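Esterase YbfF (Escherichia coli, PDB 3BF7) probably hydrolyses ester and thioester bonds as an alpha/beta hydrolase with a helical cap, binding its substrate in a crevice created by the domain arrangement. Local coordinates at residues L3-H14 and V40-R51. The protein carries 1 engineered substitution. Residues are numbered along the deposited sequence; the frame is centred on the assembly and turned at random.
Sequences LNIRAQTAQNQH and VNDHNIIQVDVR. Engineered in segment 40-51: Val50 (natural residue Met).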
ATOM      1  N   LEU A   3      -1.393 -12.511   7.977  1.00  9.81           N
ATOM      2  CA  LEU A   3      -0.409 -12.143   6.970  1.00  8.75           C
ATOM      3  C   LEU A   3       1.015 -12.280   7.477  1.00  8.45           C
ATOM      4  O   LEU A   3       1.256 -12.343   8.683  1.00  8.25           O
ATOM      5  CB  LEU A   3      -0.625 -10.689   6.550  1.00  7.90           C
ATOM      6  CG  LEU A   3      -1.997 -10.326   5.984  1.00  7.43           C
ATOM      7  CD1 LEU A   3      -2.069  -8.825   5.754  1.00  8.70           C
ATOM      8  CD2 LEU A   3      -2.229 -11.089   4.688  1.00  8.17           C
ATOM      9  N   ASN A   4       1.954 -12.340   6.540  1.00  7.81           N
ATOM     10  CA  ASN A   4       3.360 -12.383   6.891  1.00  7.62           C
ATOM     11  C   ASN A   4       3.671 -10.951   7.318  1.00  7.01           C
ATOM     12  O   ASN A   4       3.251  -9.993   6.658  1.00  7.40           O
ATOM     13  CB  ASN A   4       4.214 -12.752   5.677  1.00  7.69           C
ATOM     14  CG  ASN A   4       5.700 -12.643   5.960  1.00  7.13           C
ATOM     15  OD1 ASN A   4       6.450 -12.035   5.193  1.00  9.30           O
ATOM     16  ND2 ASN A   4       6.131 -13.233   7.063  1.00  6.16           N
ATOM     17  N   ILE A   5       4.384 -10.802   8.428  1.00  8.00           N
ATOM     18  CA  ILE A   5       4.725  -9.475   8.912  1.00  9.22           C
ATOM     19  C   ILE A   5       6.132  -9.403   9.466  1.00  9.26           C
ATOM     20  O   ILE A   5       6.755 -10.422   9.769  1.00 10.41           O
ATOM     21  CB  ILE A   5       3.766  -8.995  10.040  1.00 11.51           C
ATOM     22  CG1 ILE A   5       4.068  -9.732  11.351  1.00 14.95           C
ATOM     23  CG2 ILE A   5       2.322  -9.206   9.628  1.00 11.67           C
ATOM     24  CD1 ILE A   5       3.827 -11.221  11.309  1.00 18.02           C
ATOM     25  N   ARG A   6       6.618  -8.174   9.577  1.00  9.31           N
ATOM     26  CA  ARG A   6       7.920  -7.872  10.145  1.00 10.62           C
ATOM     27  C   ARG A   6       7.565  -6.837  11.206  1.00  9.55           C
ATOM     28  O   ARG A   6       7.090  -5.748  10.874  1.00 10.30           O
ATOM     29  CB  ARG A   6       8.838  -7.248   9.095  1.00 13.71           C
ATOM     30  CG  ARG A   6      10.249  -6.975   9.583  1.00 19.18           C
ATOM     31  CD  ARG A   6      11.004  -8.270   9.832  1.00 22.88           C
ATOM     32  NE  ARG A   6      11.072  -9.095   8.629  1.00 27.24           N
ATOM     33  CZ  ARG A   6      11.607  -8.699   7.478  1.00 28.11           C
ATOM     34  NH1 ARG A   6      12.125  -7.483   7.366  1.00 30.93           N
ATOM     35  NH2 ARG A   6      11.624  -9.519   6.436  1.00 29.03           N
ATOM     36  N   ALA A   7       7.766  -7.187  12.472  1.00 10.77           N
ATOM     37  CA  ALA A   7       7.444  -6.288  13.573  1.00 11.55           C
ATOM     38  C   ALA A   7       8.699  -5.781  14.270  1.00 11.65           C
ATOM     39  O   ALA A   7       9.685  -6.505  14.405  1.00 12.11           O
ATOM     40  CB  ALA A   7       6.545  -7.000  14.576  1.00 13.51           C
ATOM     41  N   GLN A   8       8.655  -4.530  14.711  1.00 11.96           N
ATOM     42  CA  GLN A   8       9.784  -3.934  15.407  1.00 13.46           C
ATOM     43  C   GLN A   8       9.267  -3.052  16.536  1.00 13.48           C
ATOM     44  O   GLN A   8       8.358  -2.239  16.346  1.00 12.97           O
ATOM     45  CB  GLN A   8      10.633  -3.119  14.430  1.00 15.12           C
ATOM     46  CG  GLN A   8      12.012  -2.756  14.952  1.00 20.44           C
ATOM     47  CD  GLN A   8      12.922  -2.237  13.856  1.00 21.46           C
ATOM     48  OE1 GLN A   8      12.629  -1.230  13.214  1.00 23.99           O
ATOM     49  NE2 GLN A   8      14.034  -2.930  13.633  1.00 24.73           N
ATOM     50  N   THR A   9       9.842  -3.231  17.719  1.00 14.55           N
ATOM     51  CA  THR A   9       9.443  -2.471  18.895  1.00 14.39           C
ATOM     52  C   THR A   9       9.984  -1.046  18.862  1.00 13.84           C
ATOM     53  O   THR A   9      11.100  -0.802  18.409  1.00 13.71           O
ATOM     54  CB  THR A   9       9.932  -3.167  20.177  1.00 16.84           C
ATOM     55  OG1 THR A   9       9.392  -4.494  20.228  1.00 18.15           O
ATOM     56  CG2 THR A   9       9.485  -2.397  21.412  1.00 17.55           C
ATOM     57  N   ALA A  10       9.174  -0.106  19.341  1.00 13.91           N
ATOM     58  CA  ALA A  10       9.562   1.298  19.381  1.00 14.98           C
ATOM     59  C   ALA A  10      10.873   1.456  20.139  1.00 15.46           C
ATOM     60  O   ALA A  10      11.087   0.812  21.168  1.00 15.78           O
ATOM     61  CB  ALA A  10       8.471   2.120  20.053  1.00 14.96           C
ATOM     62  N   GLN A  11      11.748   2.314  19.629  1.00 16.62           N
ATOM     63  CA  GLN A  11      13.037   2.551  20.268  1.00 18.97           C
ATOM     64  C   GLN A  11      12.856   3.390  21.528  1.00 20.56           C
ATOM     65  O   GLN A  11      13.750   3.462  22.375  1.00 21.32           O
ATOM     66  CB  GLN A  11      13.981   3.256  19.293  1.00 20.07           C
ATOM     67  CG  GLN A  11      14.271   2.447  18.037  1.00 23.98           C
ATOM     68  CD  GLN A  11      15.152   3.187  17.049  1.00 25.90           C
ATOM     69  OE1 GLN A  11      15.472   2.670  15.979  1.00 28.43           O
ATOM     70  NE2 GLN A  11      15.548   4.404  17.403  1.00 27.98           N
ATOM     71  N   ASN A  12      11.689   4.017  21.641  1.00 21.25           N
ATOM     72  CA  ASN A  12      11.354   4.856  22.786  1.00 23.70           C
ATOM     73  C   ASN A  12       9.860   4.731  23.080  1.00 23.78           C
ATOM     74  O   ASN A  12       9.039   4.766  22.165  1.00 23.16           O
ATOM     75  CB  ASN A  12      11.687   6.320  22.483  1.00 24.87           C
ATOM     76  CG  ASN A  12      13.141   6.524  22.109  1.00 27.36           C
ATOM     77  OD1 ASN A  12      14.038   6.340  22.931  1.00 29.07           O
ATOM     78  ND2 ASN A  12      13.382   6.905  20.859  1.00 28.52           N
ATOM     79  N   GLN A  13       9.510   4.581  24.355  1.00 25.28           N
ATOM     80  CA  GLN A  13       8.109   4.462  24.753  1.00 26.37           C
ATOM     81  C   GLN A  13       7.469   5.847  24.811  1.00 25.83           C
ATOM     82  O   GLN A  13       7.938   6.723  25.538  1.00 26.35           O
ATOM     83  CB  GLN A  13       8.003   3.792  26.124  1.00 27.89           C
ATOM     84  CG  GLN A  13       7.339   2.423  26.112  1.00 30.71           C
ATOM     85  CD  GLN A  13       5.944   2.452  25.515  1.00 31.87           C
ATOM     86  OE1 GLN A  13       5.150   3.347  25.806  1.00 33.79           O
ATOM     87  NE2 GLN A  13       5.635   1.463  24.686  1.00 33.38           N
ATOM     88  N   HIS A  14       6.398   6.041  24.048  1.00 25.49           N
ATOM     89  CA  HIS A  14       5.710   7.328  24.010  1.00 25.23           C
ATOM     90  C   HIS A  14       4.196   7.194  24.112  1.00 24.40           C
ATOM     91  O   HIS A  14       3.462   8.150  23.864  1.00 24.84           O
ATOM     92  CB  HIS A  14       6.079   8.069  22.724  1.00 26.11           C
ATOM     93  CG  HIS A  14       7.516   8.470  22.653  1.00 27.41           C
ATOM     94  ND1 HIS A  14       8.006   9.601  23.269  1.00 27.79           N
ATOM     95  CD2 HIS A  14       8.580   7.875  22.060  1.00 28.19           C
ATOM     96  CE1 HIS A  14       9.308   9.687  23.056  1.00 28.75           C
ATOM     97  NE2 HIS A  14       9.679   8.652  22.324  1.00 28.30           N
ATOM     98  N   VAL A  40       9.572   4.093  13.776  1.00  9.81           N
ATOM     99  CA  VAL A  40       9.925   3.148  14.834  1.00 10.31           C
ATOM    100  C   VAL A  40      10.638   3.842  15.999  1.00 11.68           C
ATOM    101  O   VAL A  40      10.838   3.249  17.060  1.00 11.60           O
ATOM    102  CB  VAL A  40      10.823   2.000  14.292  1.00 10.92           C
ATOM    103  CG1 VAL A  40      12.211   2.523  13.970  1.00 12.12           C
ATOM    104  CG2 VAL A  40      10.887   0.864  15.303  1.00 12.18           C
ATOM    105  N   ASN A  41      11.023   5.099  15.804  1.00 12.07           N
ATOM    106  CA  ASN A  41      11.689   5.847  16.864  1.00 13.76           C
ATOM    107  C   ASN A  41      10.747   6.019  18.049  1.00 14.31           C
ATOM    108  O   ASN A  41      11.182   6.040  19.204  1.00 15.76           O
ATOM    109  CB  ASN A  41      12.130   7.225  16.359  1.00 15.66           C
ATOM    110  CG  ASN A  41      13.380   7.161  15.502  1.00 18.06           C
ATOM    111  OD1 ASN A  41      14.450   6.769  15.972  1.00 21.36           O
ATOM    112  ND2 ASN A  41      13.254   7.551  14.239  1.00 19.49           N
ATOM    113  N   ASP A  42       9.451   6.121  17.762  1.00 13.70           N
ATOM    114  CA  ASP A  42       8.456   6.316  18.807  1.00 13.39           C
ATOM    115  C   ASP A  42       7.158   5.516  18.659  1.00 12.50           C
ATOM    116  O   ASP A  42       6.145   5.855  19.271  1.00 13.77           O
ATOM    117  CB  ASP A  42       8.139   7.810  18.936  1.00 14.66           C
ATOM    118  CG  ASP A  42       7.775   8.452  17.611  1.00 15.81           C
ATOM    119  OD1 ASP A  42       8.013   7.832  16.552  1.00 14.89           O
ATOM    120  OD2 ASP A  42       7.261   9.592  17.631  1.00 16.37           O
ATOM    121  N   HIS A  43       7.187   4.458  17.851  1.00 11.48           N
ATOM    122  CA  HIS A  43       6.011   3.605  17.664  1.00 10.64           C
ATOM    123  C   HIS A  43       6.427   2.169  17.416  1.00 10.42           C
ATOM    124  O   HIS A  43       7.492   1.917  16.860  1.00 11.22           O
ATOM    125  CB  HIS A  43       5.189   3.984  16.423  1.00 10.65           C
ATOM    126  CG  HIS A  43       4.694   5.390  16.401  1.00 10.54           C
ATOM    127  ND1 HIS A  43       5.489   6.452  16.030  1.00 10.87           N
ATOM    128  CD2 HIS A  43       3.469   5.907  16.657  1.00 11.10           C
ATOM    129  CE1 HIS A  43       4.774   7.563  16.055  1.00 11.22           C
ATOM    130  NE2 HIS A  43       3.545   7.259  16.432  1.00 12.13           N
ATOM    131  N   ASN A  44       5.580   1.229  17.822  1.00 11.16           N
ATOM    132  CA  ASN A  44       5.844  -0.162  17.498  1.00  9.95           C
ATOM    133  C   ASN A  44       5.394  -0.175  16.040  1.00  8.92           C
ATOM    134  O   ASN A  44       4.400   0.470  15.692  1.00  9.63           O
ATOM    135  CB  ASN A  44       4.973  -1.121  18.311  1.00 11.70           C
ATOM    136  CG  ASN A  44       5.454  -1.280  19.736  1.00 14.06           C
ATOM    137  OD1 ASN A  44       6.610  -0.993  20.048  1.00 13.93           O
ATOM    138  ND2 ASN A  44       4.575  -1.759  20.606  1.00 17.33           N
ATOM    139  N   ILE A  45       6.126  -0.884  15.190  1.00  8.90           N
ATOM    140  CA  ILE A  45       5.799  -0.941  13.771  1.00  8.89           C
ATOM    141  C   ILE A  45       5.505  -2.356  13.306  1.00  8.37           C
ATOM    142  O   ILE A  45       6.133  -3.314  13.760  1.00  9.12           O
ATOM    143  CB  ILE A  45       6.969  -0.407  12.911  1.00 10.45           C
ATOM    144  CG1 ILE A  45       7.312   1.030  13.314  1.00 12.50           C
ATOM    145  CG2 ILE A  45       6.616  -0.497  11.433  1.00 13.22           C
ATOM    146  CD1 ILE A  45       6.192   2.017  13.111  1.00 13.35           C
ATOM    147  N   ILE A  46       4.538  -2.477  12.401  1.00  7.66           N
ATOM    148  CA  ILE A  46       4.182  -3.760  11.814  1.00  7.99           C
ATOM    149  C   ILE A  46       4.106  -3.553  10.304  1.00  7.63           C
ATOM    150  O   ILE A  46       3.248  -2.814   9.812  1.00  8.33           O
ATOM    151  CB  ILE A  46       2.811  -4.289  12.304  1.00  8.40           C
ATOM    152  CG1 ILE A  46       2.818  -4.481  13.824  1.00 10.64           C
ATOM    153  CG2 ILE A  46       2.495  -5.614  11.612  1.00 10.14           C
ATOM    154  CD1 ILE A  46       2.580  -3.209  14.608  1.00 13.37           C
ATOM    155  N   GLN A  47       5.022  -4.177   9.575  1.00  7.11           N
ATOM    156  CA  GLN A  47       5.041  -4.089   8.120  1.00  7.07           C
ATOM    157  C   GLN A  47       4.463  -5.401   7.606  1.00  7.18           C
ATOM    158  O   GLN A  47       4.979  -6.470   7.923  1.00  8.33           O
ATOM    159  CB  GLN A  47       6.473  -3.908   7.617  1.00  8.51           C
ATOM    160  CG  GLN A  47       7.071  -2.547   7.955  1.00 10.16           C
ATOM    161  CD  GLN A  47       8.573  -2.492   7.766  1.00 11.33           C
ATOM    162  OE1 GLN A  47       9.328  -2.402   8.734  1.00 14.92           O
ATOM    163  NE2 GLN A  47       9.017  -2.549   6.517  1.00 10.83           N
ATOM    164  N   VAL A  48       3.398  -5.332   6.817  1.00  6.57           N
ATOM    165  CA  VAL A  48       2.771  -6.547   6.315  1.00  7.07           C
ATOM    166  C   VAL A  48       2.951  -6.791   4.829  1.00  6.45           C
ATOM    167  O   VAL A  48       3.177  -5.863   4.045  1.00  7.26           O
ATOM    168  CB  VAL A  48       1.231  -6.541   6.562  1.00  7.93           C
ATOM    169  CG1 VAL A  48       0.928  -6.129   7.984  1.00  9.51           C
ATOM    170  CG2 VAL A  48       0.531  -5.608   5.569  1.00  8.48           C
ATOM    171  N   ASP A  49       2.867  -8.064   4.457  1.00  6.60           N
ATOM    172  CA  ASP A  49       2.866  -8.446   3.054  1.00  6.32           C
ATOM    173  C   ASP A  49       1.371  -8.674   2.814  1.00  5.95           C
ATOM    174  O   ASP A  49       0.729  -9.445   3.532  1.00  6.00           O
ATOM    175  CB  ASP A  49       3.590  -9.774   2.800  1.00  6.75           C
ATOM    176  CG  ASP A  49       5.069  -9.605   2.493  1.00  6.11           C
ATOM    177  OD1 ASP A  49       5.466  -8.558   1.931  1.00  7.39           O
ATOM    178  OD2 ASP A  49       5.832 -10.551   2.795  1.00  6.60           O
ATOM    179  N   VAL A  50       0.806  -7.978   1.838  1.00  5.55           N
ATOM    180  CA  VAL A  50      -0.601  -8.165   1.513  1.00  5.80           C
ATOM    181  C   VAL A  50      -0.751  -9.579   0.937  1.00  5.52           C
ATOM    182  O   VAL A  50       0.215 -10.146   0.423  1.00  5.78           O
ATOM    183  CB  VAL A  50      -1.050  -7.111   0.471  1.00  5.69           C
ATOM    184  CG1 VAL A  50      -2.465  -7.402  -0.020  1.00  6.84           C
ATOM    185  CG2 VAL A  50      -0.976  -5.722   1.093  1.00  6.46           C
ATOM    186  N   ARG A  51      -1.942 -10.161   1.038  1.00  5.83           N
ATOM    187  CA  ARG A  51      -2.147 -11.492   0.482  1.00  6.63           C
ATOM    188  C   ARG A  51      -1.702 -11.475  -0.977  1.00  5.99           C
ATOM    189  O   ARG A  51      -1.822 -10.459  -1.668  1.00  6.03           O
ATOM    190  CB  ARG A  51      -3.620 -11.920   0.580  1.00  7.03           C
ATOM    191  CG  ARG A  51      -4.607 -11.020  -0.151  1.00  7.04           C
ATOM    192  CD  ARG A  51      -5.966 -11.700  -0.308  1.00  8.35           C
ATOM    193  NE  ARG A  51      -6.532 -12.089   0.979  1.00  7.84           N
ATOM    194  CZ  ARG A  51      -7.517 -12.969   1.135  1.00  9.11           C
ATOM    195  NH1 ARG A  51      -8.063 -13.565   0.082  1.00  9.54           N
ATOM    196  NH2 ARG A  51      -7.949 -13.264   2.355  1.00  8.96           N
TER
HETATM  197  O   HOH W   1       9.114  -3.792  11.176  1.00 17.41           O
HETATM  198  O   HOH W   2      15.029   7.449  18.636  1.00 38.05           O
HETATM  199  O   HOH W   3       6.620  -0.006  22.655  1.00 20.39           O
HETATM  200  O   HOH W   4       5.151   4.861  21.834  1.00 16.98           O
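Arg6 pairs with Gln47 and Gln8 with Ile45 as the hydrogen-bonded pairs of an antiparallel ladder, in which edge strand 5-8 is added to strand 45-48 of the alpha/beta hydrolase sheet; on its other side strand 45-48 runs parallel to strand 19-22. The axes of strands 5-8 and 45-48 come within 4.6 Å of each other. Gln47 N reaches Arg6 O almost straight, at 178°, and Asp49 N to Asn4 O extends the ladder. Water 1 donates to both Arg6 O and Gln47 OE1, while the amide nitrogen of Gln47 is held by the carbonyl of Leu29.

Apolar contacts lie on the face carrying Ile5, Ala7, Ile46 and Val48, where helix 64-78 packs on Ile5 and Ile46. Ile5 turns CG2 anti to its carbonyl carbon, bringing that methyl 3.8 Å from Val48 CG1, and its CB rests beside Ile46 CG2. Leu3 continues this layer, with CD1 against Val48 CB at 4.1 Å. On the other face Val40 CG2 lies across the extended chain of Gln8, nearest OE1.

Beyond the strands, the pairing continues through side chains, backbone and water. Asn44 OD1 accepts a hydrogen bond from Ala10 N in the plane of its carbonyl at 2.8 Å; CG lies anti to the carbonyl carbon (chi1 -77°), which brings OD1 there, and the same oxygen also accepts one from water 3. With an alanine here the acceptor is gone, and Ala10 N would probably be left without its mate and the chain after strand 5-8 less firmly tied. Val40 O takes Gln11 N, and Asp42 O, through water 4, holds His14 N. Asn12 ND2 donates to Asn41 O at 2.9 Å and weakly to water 2, which donates to Asn41 OD1, the amide nitrogen of Asn41 being bonded to Asp38 O.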